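Local coordinates for probable ABC transporter extracellular-binding protein YckB (PDB 2IEE), which probably serves as the extracellular solute-binding subunit of a binding-protein-dependent ABC transport system, at residues D90-S104 / N207-Q221. Residues are numbered along the deposited sequence; the frame is centred on the assembly and turned at random.
Sequences DIDVTKDREEKFAFS and NKQALVMKKSNAALQ
Lys208 meets Val93 twice: its carbonyl O accepts Val93 N at 2.9 Å, and its aliphatic CG packs on the valine CB and CG2, an apolar use of a long chain whose charged end, NZ, runs on past the contact. Gln209 suits the next place because an amide donates and accepts at once. Bent at chi2, it lies alongside Asp92, and NE2 reaches Asp92 OD1 at 2.7 Å, nearly along the C-O axis. The carboxylate is turned 67° from the amide plane. The same NE2 also donates to Asn207 OD1, while OE1 accepts from Lys108, which is also salt-bridged to Asp90 OD1 and probably offsets that aspartate's charge. A water joins Ala210 O to Ile91 N, and the small Ala210 CB fits within 3.2 Å of Ser104 O. Leu211 N donates to Ser104 OG (2.9 Å), which lies between its own backbone N and carbonyl carbon (chi1 64°) and so faces that N-H; Leu211 O receives Ser104 N in return. Branched Val212 divides its methyls: CG1 lies by Phe101 CB and CG, whereas CG2 touches Phe103 CE1 at 3.4 Å and Ile91 CD1 at 3.6 Å. Met213, present as selenomethionine, pairs with Ala102 through two backbone bonds, Ala102 N to Met213 O being nearly straight (171°), and its flexible chain bends to bring CE against Ser104 CB. Lys215 then lays its methylenes along the backbone of Glu99 and Phe101, ending in a weak bond from NZ to Glu98 O. Strand 101-103 thus forms the antiparallel edge of a mixed sheet in this family 3 solute-binding protein, beside broken strand 197-214, whose other neighbour is strand 108-116; helix 75-81 packs on Phe101 and Val212, and helix 218-234 on Ser104 and Leu211.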
ATOM      1  N   ASP A  90      -4.941  -0.468  -2.694  1.00 17.16           N
ATOM      2  CA  ASP A  90      -3.494  -0.445  -2.858  1.00 18.41           C
ATOM      3  C   ASP A  90      -3.069  -1.061  -4.198  1.00 18.59           C
ATOM      4  O   ASP A  90      -2.059  -1.759  -4.282  1.00 16.73           O
ATOM      5  CB  ASP A  90      -2.864  -1.219  -1.692  1.00 19.92           C
ATOM      6  CG  ASP A  90      -1.450  -0.775  -1.388  1.00 22.56           C
ATOM      7  OD1 ASP A  90      -1.224   0.448  -1.239  1.00 23.86           O
ATOM      8  OD2 ASP A  90      -0.568  -1.652  -1.282  1.00 21.34           O
ATOM      9  N   ILE A  91      -3.838  -0.787  -5.247  1.00 17.19           N
ATOM     10  CA  ILE A  91      -3.546  -1.334  -6.563  1.00 17.38           C
ATOM     11  C   ILE A  91      -2.542  -0.475  -7.328  1.00 16.51           C
ATOM     12  O   ILE A  91      -2.769   0.713  -7.556  1.00 14.76           O
ATOM     13  CB  ILE A  91      -4.840  -1.471  -7.377  1.00 19.32           C
ATOM     14  CG1 ILE A  91      -5.852  -2.292  -6.574  1.00 20.16           C
ATOM     15  CG2 ILE A  91      -4.553  -2.141  -8.707  1.00 17.74           C
ATOM     16  CD1 ILE A  91      -7.229  -2.355  -7.184  1.00 23.17           C
ATOM     17  N   ASP A  92      -1.431  -1.089  -7.727  1.00 14.85           N
ATOM     18  CA  ASP A  92      -0.392  -0.362  -8.442  1.00 15.50           C
ATOM     19  C   ASP A  92      -0.831   0.068  -9.830  1.00 14.91           C
ATOM     20  O   ASP A  92      -1.635  -0.598 -10.490  1.00 12.24           O
ATOM     21  CB  ASP A  92       0.884  -1.205  -8.581  1.00 16.70           C
ATOM     22  CG  ASP A  92       1.446  -1.661  -7.243  1.00 18.36           C
ATOM     23  OD1 ASP A  92       1.403  -0.880  -6.268  1.00 20.60           O
ATOM     24  OD2 ASP A  92       1.951  -2.803  -7.170  1.00 19.61           O
ATOM     25  N   VAL A  93      -0.308   1.207 -10.259  1.00 14.98           N
ATOM     26  CA  VAL A  93      -0.594   1.705 -11.588  1.00 15.50           C
ATOM     27  C   VAL A  93       0.452   1.009 -12.449  1.00 16.81           C
ATOM     28  O   VAL A  93       1.641   1.095 -12.157  1.00 14.51           O
ATOM     29  CB  VAL A  93      -0.368   3.228 -11.691  1.00 14.56           C
ATOM     30  CG1 VAL A  93      -0.649   3.694 -13.111  1.00 14.46           C
ATOM     31  CG2 VAL A  93      -1.257   3.956 -10.700  1.00 15.71           C
ATOM     32  N   THR A  94       0.012   0.289 -13.475  1.00 18.96           N
ATOM     33  CA  THR A  94       0.935  -0.389 -14.380  1.00 20.11           C
ATOM     34  C   THR A  94       0.435  -0.150 -15.794  1.00 20.86           C
ATOM     35  O   THR A  94      -0.758   0.070 -16.001  1.00 20.25           O
ATOM     36  CB  THR A  94       0.991  -1.908 -14.136  1.00 22.06           C
ATOM     37  OG1 THR A  94      -0.248  -2.501 -14.545  1.00 24.31           O
ATOM     38  CG2 THR A  94       1.247  -2.209 -12.659  1.00 23.26           C
ATOM     39  N   LYS A  95       1.342  -0.188 -16.764  1.00 23.34           N
ATOM     40  CA  LYS A  95       0.962   0.032 -18.150  1.00 27.07           C
ATOM     41  C   LYS A  95      -0.059  -0.994 -18.601  1.00 27.21           C
ATOM     42  O   LYS A  95      -1.009  -0.664 -19.306  1.00 26.09           O
ATOM     43  CB  LYS A  95       2.192  -0.012 -19.057  1.00 29.77           C
ATOM     44  CG  LYS A  95       2.848   1.343 -19.235  1.00 33.23           C
ATOM     45  CD  LYS A  95       3.977   1.291 -20.247  1.00 35.95           C
ATOM     46  CE  LYS A  95       4.315   2.684 -20.740  1.00 36.00           C
ATOM     47  NZ  LYS A  95       3.145   3.269 -21.448  1.00 36.81           N
ATOM     48  N   ASP A  96       0.132  -2.240 -18.179  1.00 28.64           N
ATOM     49  CA  ASP A  96      -0.787  -3.309 -18.541  1.00 31.57           C
ATOM     50  C   ASP A  96      -2.205  -2.986 -18.074  1.00 30.20           C
ATOM     51  O   ASP A  96      -3.160  -3.080 -18.844  1.00 30.71           O
ATOM     52  CB  ASP A  96      -0.325  -4.630 -17.923  1.00 36.02           C
ATOM     53  CG  ASP A  96      -1.331  -5.748 -18.119  1.00 40.54           C
ATOM     54  OD1 ASP A  96      -1.628  -6.087 -19.284  1.00 43.41           O
ATOM     55  OD2 ASP A  96      -1.828  -6.283 -17.106  1.00 42.62           O
ATOM     56  N   ARG A  97      -2.336  -2.593 -16.811  1.00 29.57           N
ATOM     57  CA  ARG A  97      -3.640  -2.264 -16.249  1.00 28.39           C
ATOM     58  C   ARG A  97      -4.246  -1.007 -16.853  1.00 27.66           C
ATOM     59  O   ARG A  97      -5.461  -0.907 -16.983  1.00 28.25           O
ATOM     60  CB  ARG A  97      -3.533  -2.096 -14.734  1.00 27.20           C
ATOM     61  CG  ARG A  97      -3.245  -3.390 -14.006  1.00 27.85           C
ATOM     62  CD  ARG A  97      -3.013  -3.161 -12.526  1.00 24.69           C
ATOM     63  NE  ARG A  97      -2.819  -4.422 -11.824  1.00 25.38           N
ATOM     64  CZ  ARG A  97      -2.291  -4.533 -10.611  1.00 26.14           C
ATOM     65  NH1 ARG A  97      -1.897  -3.448  -9.953  1.00 24.99           N
ATOM     66  NH2 ARG A  97      -2.153  -5.730 -10.059  1.00 23.57           N
ATOM     67  N   GLU A  98      -3.398  -0.055 -17.227  1.00 28.76           N
ATOM     68  CA  GLU A  98      -3.862   1.202 -17.807  1.00 29.90           C
ATOM     69  C   GLU A  98      -4.572   1.054 -19.150  1.00 30.90           C
ATOM     70  O   GLU A  98      -5.270   1.969 -19.587  1.00 30.96           O
ATOM     71  CB  GLU A  98      -2.695   2.175 -17.962  1.00 30.04           C
ATOM     72  CG  GLU A  98      -2.140   2.697 -16.653  1.00 30.41           C
ATOM     73  CD  GLU A  98      -1.047   3.726 -16.861  1.00 30.51           C
ATOM     74  OE1 GLU A  98      -0.058   3.412 -17.550  1.00 30.93           O
ATOM     75  OE2 GLU A  98      -1.179   4.850 -16.338  1.00 33.81           O
ATOM     76  N   GLU A  99      -4.389  -0.080 -19.814  1.00 32.55           N
ATOM     77  CA  GLU A  99      -5.049  -0.296 -21.095  1.00 34.79           C
ATOM     78  C   GLU A  99      -6.406  -0.946 -20.883  1.00 34.08           C
ATOM     79  O   GLU A  99      -7.253  -0.938 -21.777  1.00 35.02           O
ATOM     80  CB  GLU A  99      -4.184  -1.171 -22.008  1.00 37.83           C
ATOM     81  CG  GLU A  99      -3.348  -0.373 -22.999  1.00 42.87           C
ATOM     82  CD  GLU A  99      -2.495   0.687 -22.323  1.00 45.55           C
ATOM     83  OE1 GLU A  99      -1.480   0.323 -21.687  1.00 46.20           O
ATOM     84  OE2 GLU A  99      -2.846   1.884 -22.419  1.00 45.80           O
ATOM     85  N   LYS A 100      -6.607  -1.495 -19.688  1.00 32.58           N
ATOM     86  CA  LYS A 100      -7.853  -2.167 -19.340  1.00 31.98           C
ATOM     87  C   LYS A 100      -8.747  -1.336 -18.420  1.00 31.09           C
ATOM     88  O   LYS A 100      -9.955  -1.543 -18.376  1.00 31.24           O
ATOM     89  CB  LYS A 100      -7.557  -3.505 -18.654  1.00 32.83           C
ATOM     90  CG  LYS A 100      -6.726  -4.495 -19.463  1.00 35.42           C
ATOM     91  CD  LYS A 100      -6.536  -5.791 -18.672  1.00 38.05           C
ATOM     92  CE  LYS A 100      -5.809  -6.866 -19.472  1.00 39.63           C
ATOM     93  NZ  LYS A 100      -4.379  -6.537 -19.716  1.00 41.13           N
ATOM     94  N   PHE A 101      -8.158  -0.400 -17.684  1.00 30.19           N
ATOM     95  CA  PHE A 101      -8.928   0.424 -16.751  1.00 29.33           C
ATOM     96  C   PHE A 101      -8.540   1.896 -16.767  1.00 28.49           C
ATOM     97  O   PHE A 101      -7.570   2.297 -17.406  1.00 27.18           O
ATOM     98  CB  PHE A 101      -8.731  -0.088 -15.325  1.00 29.25           C
ATOM     99  CG  PHE A 101      -9.174  -1.501 -15.117  1.00 28.39           C
ATOM    100  CD1 PHE A 101     -10.523  -1.807 -14.982  1.00 28.09           C
ATOM    101  CD2 PHE A 101      -8.241  -2.530 -15.038  1.00 28.40           C
ATOM    102  CE1 PHE A 101     -10.944  -3.121 -14.768  1.00 27.05           C
ATOM    103  CE2 PHE A 101      -8.646  -3.848 -14.826  1.00 28.82           C
ATOM    104  CZ  PHE A 101     -10.004  -4.140 -14.690  1.00 28.24           C
ATOM    105  N   ALA A 102      -9.308   2.695 -16.038  1.00 27.75           N
ATOM    106  CA  ALA A 102      -9.030   4.117 -15.916  1.00 25.65           C
ATOM    107  C   ALA A 102      -8.608   4.372 -14.472  1.00 25.45           C
ATOM    108  O   ALA A 102      -9.363   4.104 -13.540  1.00 25.90           O
ATOM    109  CB  ALA A 102     -10.265   4.926 -16.243  1.00 26.09           C
ATOM    110  N   PHE A 103      -7.396   4.878 -14.291  1.00 22.26           N
ATOM    111  CA  PHE A 103      -6.884   5.177 -12.960  1.00 18.92           C
ATOM    112  C   PHE A 103      -7.042   6.657 -12.649  1.00 17.51           C
ATOM    113  O   PHE A 103      -7.082   7.494 -13.550  1.00 16.71           O
ATOM    114  CB  PHE A 103      -5.394   4.849 -12.872  1.00 18.30           C
ATOM    115  CG  PHE A 103      -5.092   3.398 -12.688  1.00 18.27           C
ATOM    116  CD1 PHE A 103      -5.173   2.814 -11.431  1.00 19.24           C
ATOM    117  CD2 PHE A 103      -4.662   2.627 -13.762  1.00 19.35           C
ATOM    118  CE1 PHE A 103      -4.819   1.481 -11.243  1.00 20.30           C
ATOM    119  CE2 PHE A 103      -4.308   1.295 -13.590  1.00 19.26           C
ATOM    120  CZ  PHE A 103      -4.385   0.721 -12.325  1.00 20.68           C
ATOM    121  N   SER A 104      -7.126   6.974 -11.364  1.00 14.34           N
ATOM    122  CA  SER A 104      -7.200   8.361 -10.945  1.00 12.82           C
ATOM    123  C   SER A 104      -5.726   8.739 -10.860  1.00 13.69           C
ATOM    124  O   SER A 104      -4.861   7.891 -11.074  1.00 11.63           O
ATOM    125  CB  SER A 104      -7.817   8.473  -9.553  1.00 10.23           C
ATOM    126  OG  SER A 104      -6.990   7.846  -8.576  1.00 14.88           O
ATOM    127  N   ASN A 207       6.784   2.054  -6.942  1.00 15.20           N
ATOM    128  CA  ASN A 207       5.382   1.791  -7.243  1.00 14.14           C
ATOM    129  C   ASN A 207       4.491   2.930  -6.770  1.00 15.61           C
ATOM    130  O   ASN A 207       4.889   3.732  -5.923  1.00 16.56           O
ATOM    131  CB  ASN A 207       4.946   0.472  -6.578  1.00 14.45           C
ATOM    132  CG  ASN A 207       5.157   0.471  -5.055  1.00 13.34           C
ATOM    133  OD1 ASN A 207       4.410   1.104  -4.300  1.00 12.54           O
ATOM    134  ND2 ASN A 207       6.177  -0.244  -4.605  1.00 11.95           N
ATOM    135  N   LYS A 208       3.292   3.004  -7.339  1.00 14.81           N
ATOM    136  CA  LYS A 208       2.317   4.022  -6.980  1.00 15.00           C
ATOM    137  C   LYS A 208       0.920   3.429  -7.076  1.00 15.99           C
ATOM    138  O   LYS A 208       0.666   2.546  -7.902  1.00 16.32           O
ATOM    139  CB  LYS A 208       2.440   5.244  -7.897  1.00 18.07           C
ATOM    140  CG  LYS A 208       2.288   4.977  -9.390  1.00 19.45           C
ATOM    141  CD  LYS A 208       2.652   6.237 -10.180  1.00 19.03           C
ATOM    142  CE  LYS A 208       2.700   5.997 -11.685  1.00 17.17           C
ATOM    143  NZ  LYS A 208       3.116   7.235 -12.415  1.00 16.80           N
ATOM    144  N   GLN A 209       0.020   3.906  -6.221  1.00 15.00           N
ATOM    145  CA  GLN A 209      -1.351   3.412  -6.195  1.00 13.88           C
ATOM    146  C   GLN A 209      -2.373   4.508  -6.485  1.00 14.17           C
ATOM    147  O   GLN A 209      -2.159   5.689  -6.189  1.00 12.68           O
ATOM    148  CB  GLN A 209      -1.661   2.776  -4.835  1.00 14.37           C
ATOM    149  CG  GLN A 209      -0.770   1.609  -4.467  1.00 13.36           C
ATOM    150  CD  GLN A 209       0.658   2.032  -4.194  1.00 11.91           C
ATOM    151  OE1 GLN A 209       0.902   2.921  -3.385  1.00 13.96           O
ATOM    152  NE2 GLN A 209       1.608   1.386  -4.860  1.00 12.09           N
ATOM    153  N   ALA A 210      -3.498   4.101  -7.061  1.00 14.13           N
ATOM    154  CA  ALA A 210      -4.551   5.042  -7.411  1.00 15.78           C
ATOM    155  C   ALA A 210      -5.887   4.329  -7.455  1.00 15.37           C
ATOM    156  O   ALA A 210      -5.945   3.102  -7.352  1.00 17.72           O
ATOM    157  CB  ALA A 210      -4.253   5.671  -8.782  1.00 17.14           C
ATOM    158  N   LEU A 211      -6.957   5.101  -7.620  1.00 15.94           N
ATOM    159  CA  LEU A 211      -8.297   4.541  -7.695  1.00 14.75           C
ATOM    160  C   LEU A 211      -8.519   3.901  -9.065  1.00 14.09           C
ATOM    161  O   LEU A 211      -8.195   4.491 -10.100  1.00 15.45           O
ATOM    162  CB  LEU A 211      -9.339   5.632  -7.466  1.00 11.74           C
ATOM    163  CG  LEU A 211     -10.778   5.124  -7.362  1.00 11.84           C
ATOM    164  CD1 LEU A 211     -10.961   4.353  -6.049  1.00 10.36           C
ATOM    165  CD2 LEU A 211     -11.741   6.308  -7.445  1.00 11.98           C
ATOM    166  N   VAL A 212      -9.082   2.700  -9.066  1.00 15.88           N
ATOM    167  CA  VAL A 212      -9.329   1.971 -10.307  1.00 18.34           C
ATOM    168  C   VAL A 212     -10.798   1.993 -10.719  1.00 19.04           C
ATOM    169  O   VAL A 212     -11.685   1.681  -9.923  1.00 17.64           O
ATOM    170  CB  VAL A 212      -8.899   0.491 -10.174  1.00 17.86           C
ATOM    171  CG1 VAL A 212      -8.900  -0.171 -11.535  1.00 19.19           C
ATOM    172  CG2 VAL A 212      -7.521   0.397  -9.524  1.00 21.72           C
HETATM  173  N   MSE A 213     -11.057   2.377 -11.961  1.00 21.03           N
HETATM  174  CA  MSE A 213     -12.425   2.391 -12.456  1.00 23.74           C
HETATM  175  C   MSE A 213     -12.505   1.978 -13.920  1.00 24.04           C
HETATM  176  O   MSE A 213     -11.488   1.900 -14.617  1.00 23.04           O
HETATM  177  CB  MSE A 213     -13.081   3.762 -12.205  1.00 25.04           C
HETATM  178  CG  MSE A 213     -12.277   4.981 -12.611  1.00 29.90           C
HETATM  179 SE   MSE A 213     -12.592   6.573 -11.490  1.00 33.10          SE
HETATM  180  CE  MSE A 213     -10.732   7.010 -11.190  1.00 29.80           C
ATOM    181  N   LYS A 214     -13.718   1.669 -14.369  1.00 25.14           N
ATOM    182  CA  LYS A 214     -13.951   1.244 -15.747  1.00 26.68           C
ATOM    183  C   LYS A 214     -13.339   2.287 -16.674  1.00 24.26           C
ATOM    184  O   LYS A 214     -13.597   3.476 -16.527  1.00 22.93           O
ATOM    185  CB  LYS A 214     -15.460   1.121 -15.986  1.00 30.97           C
ATOM    186  CG  LYS A 214     -15.868   0.258 -17.167  1.00 34.22           C
ATOM    187  CD  LYS A 214     -17.389   0.157 -17.225  1.00 37.28           C
ATOM    188  CE  LYS A 214     -17.868  -0.663 -18.409  1.00 40.34           C
ATOM    189  NZ  LYS A 214     -19.359  -0.616 -18.528  1.00 42.39           N
ATOM    190  N   LYS A 215     -12.529   1.838 -17.627  1.00 25.22           N
ATOM    191  CA  LYS A 215     -11.854   2.747 -18.552  1.00 25.35           C
ATOM    192  C   LYS A 215     -12.793   3.656 -19.354  1.00 25.49           C
ATOM    193  O   LYS A 215     -12.388   4.732 -19.800  1.00 24.36           O
ATOM    194  CB  LYS A 215     -10.947   1.948 -19.493  1.00 27.52           C
ATOM    195  CG  LYS A 215      -9.960   2.800 -20.274  1.00 29.94           C
ATOM    196  CD  LYS A 215      -8.832   1.956 -20.847  1.00 32.01           C
ATOM    197  CE  LYS A 215      -7.947   2.774 -21.776  1.00 33.32           C
ATOM    198  NZ  LYS A 215      -7.441   4.011 -21.124  1.00 35.65           N
ATOM    199  N   SER A 216     -14.042   3.234 -19.529  1.00 24.45           N
ATOM    200  CA  SER A 216     -15.012   4.043 -20.261  1.00 24.17           C
ATOM    201  C   SER A 216     -15.573   5.153 -19.371  1.00 22.87           C
ATOM    202  O   SER A 216     -16.180   6.105 -19.865  1.00 21.05           O
ATOM    203  CB  SER A 216     -16.161   3.167 -20.765  1.00 24.95           C
ATOM    204  OG  SER A 216     -16.808   2.517 -19.683  1.00 27.05           O
ATOM    205  N   ASN A 217     -15.364   5.030 -18.062  1.00 21.15           N
ATOM    206  CA  ASN A 217     -15.862   6.017 -17.100  1.00 21.15           C
ATOM    207  C   ASN A 217     -14.968   7.244 -17.005  1.00 20.45           C
ATOM    208  O   ASN A 217     -14.563   7.647 -15.913  1.00 18.37           O
ATOM    209  CB  ASN A 217     -15.997   5.384 -15.710  1.00 21.68           C
ATOM    210  CG  ASN A 217     -17.417   4.940 -15.409  1.00 24.40           C
ATOM    211  OD1 ASN A 217     -18.306   5.050 -16.255  1.00 30.08           O
ATOM    212  ND2 ASN A 217     -17.637   4.436 -14.201  1.00 23.11           N
ATOM    213  N   ALA A 218     -14.668   7.841 -18.153  1.00 20.84           N
ATOM    214  CA  ALA A 218     -13.811   9.017 -18.206  1.00 21.76           C
ATOM    215  C   ALA A 218     -14.365  10.204 -17.418  1.00 21.32           C
ATOM    216  O   ALA A 218     -13.600  10.994 -16.864  1.00 20.78           O
ATOM    217  CB  ALA A 218     -13.580   9.419 -19.660  1.00 23.51           C
ATOM    218  N   ALA A 219     -15.690  10.335 -17.379  1.00 20.47           N
ATOM    219  CA  ALA A 219     -16.326  11.432 -16.654  1.00 19.91           C
ATOM    220  C   ALA A 219     -16.064  11.292 -15.153  1.00 19.11           C
ATOM    221  O   ALA A 219     -15.697  12.259 -14.489  1.00 20.30           O
ATOM    222  CB  ALA A 219     -17.831  11.448 -16.935  1.00 20.32           C
ATOM    223  N   LEU A 220     -16.261  10.091 -14.621  1.00 18.34           N
ATOM    224  CA  LEU A 220     -16.012   9.837 -13.206  1.00 17.13           C
ATOM    225  C   LEU A 220     -14.531  10.077 -12.924  1.00 17.75           C
ATOM    226  O   LEU A 220     -14.167  10.716 -11.932  1.00 18.93           O
ATOM    227  CB  LEU A 220     -16.370   8.392 -12.847  1.00 16.80           C
ATOM    228  CG  LEU A 220     -16.009   7.910 -11.434  1.00 14.27           C
ATOM    229  CD1 LEU A 220     -16.708   8.760 -10.389  1.00 12.89           C
ATOM    230  CD2 LEU A 220     -16.419   6.451 -11.288  1.00 13.15           C
ATOM    231  N   GLN A 221     -13.682   9.567 -13.813  1.00 16.65           N
ATOM    232  CA  GLN A 221     -12.234   9.717 -13.679  1.00 18.26           C
ATOM    233  C   GLN A 221     -11.822  11.183 -13.533  1.00 19.49           C
ATOM    234  O   GLN A 221     -11.024  11.528 -12.656  1.00 18.05           O
ATOM    235  CB  GLN A 221     -11.525   9.125 -14.898  1.00 17.17           C
ATOM    236  CG  GLN A 221     -10.032   9.000 -14.730  1.00 19.14           C
ATOM    237  CD  GLN A 221      -9.341   8.604 -16.015  1.00 22.69           C
ATOM    238  OE1 GLN A 221      -8.183   8.184 -16.009  1.00 19.96           O
ATOM    239  NE2 GLN A 221     -10.047   8.749 -17.131  1.00 20.76           N
TER
HETATM  240  O   HOH W   1      -6.108   1.126  -5.174  1.00 10.94           O
HETATM  241  O   HOH W   2       2.918   0.977  -9.560  1.00 25.78           O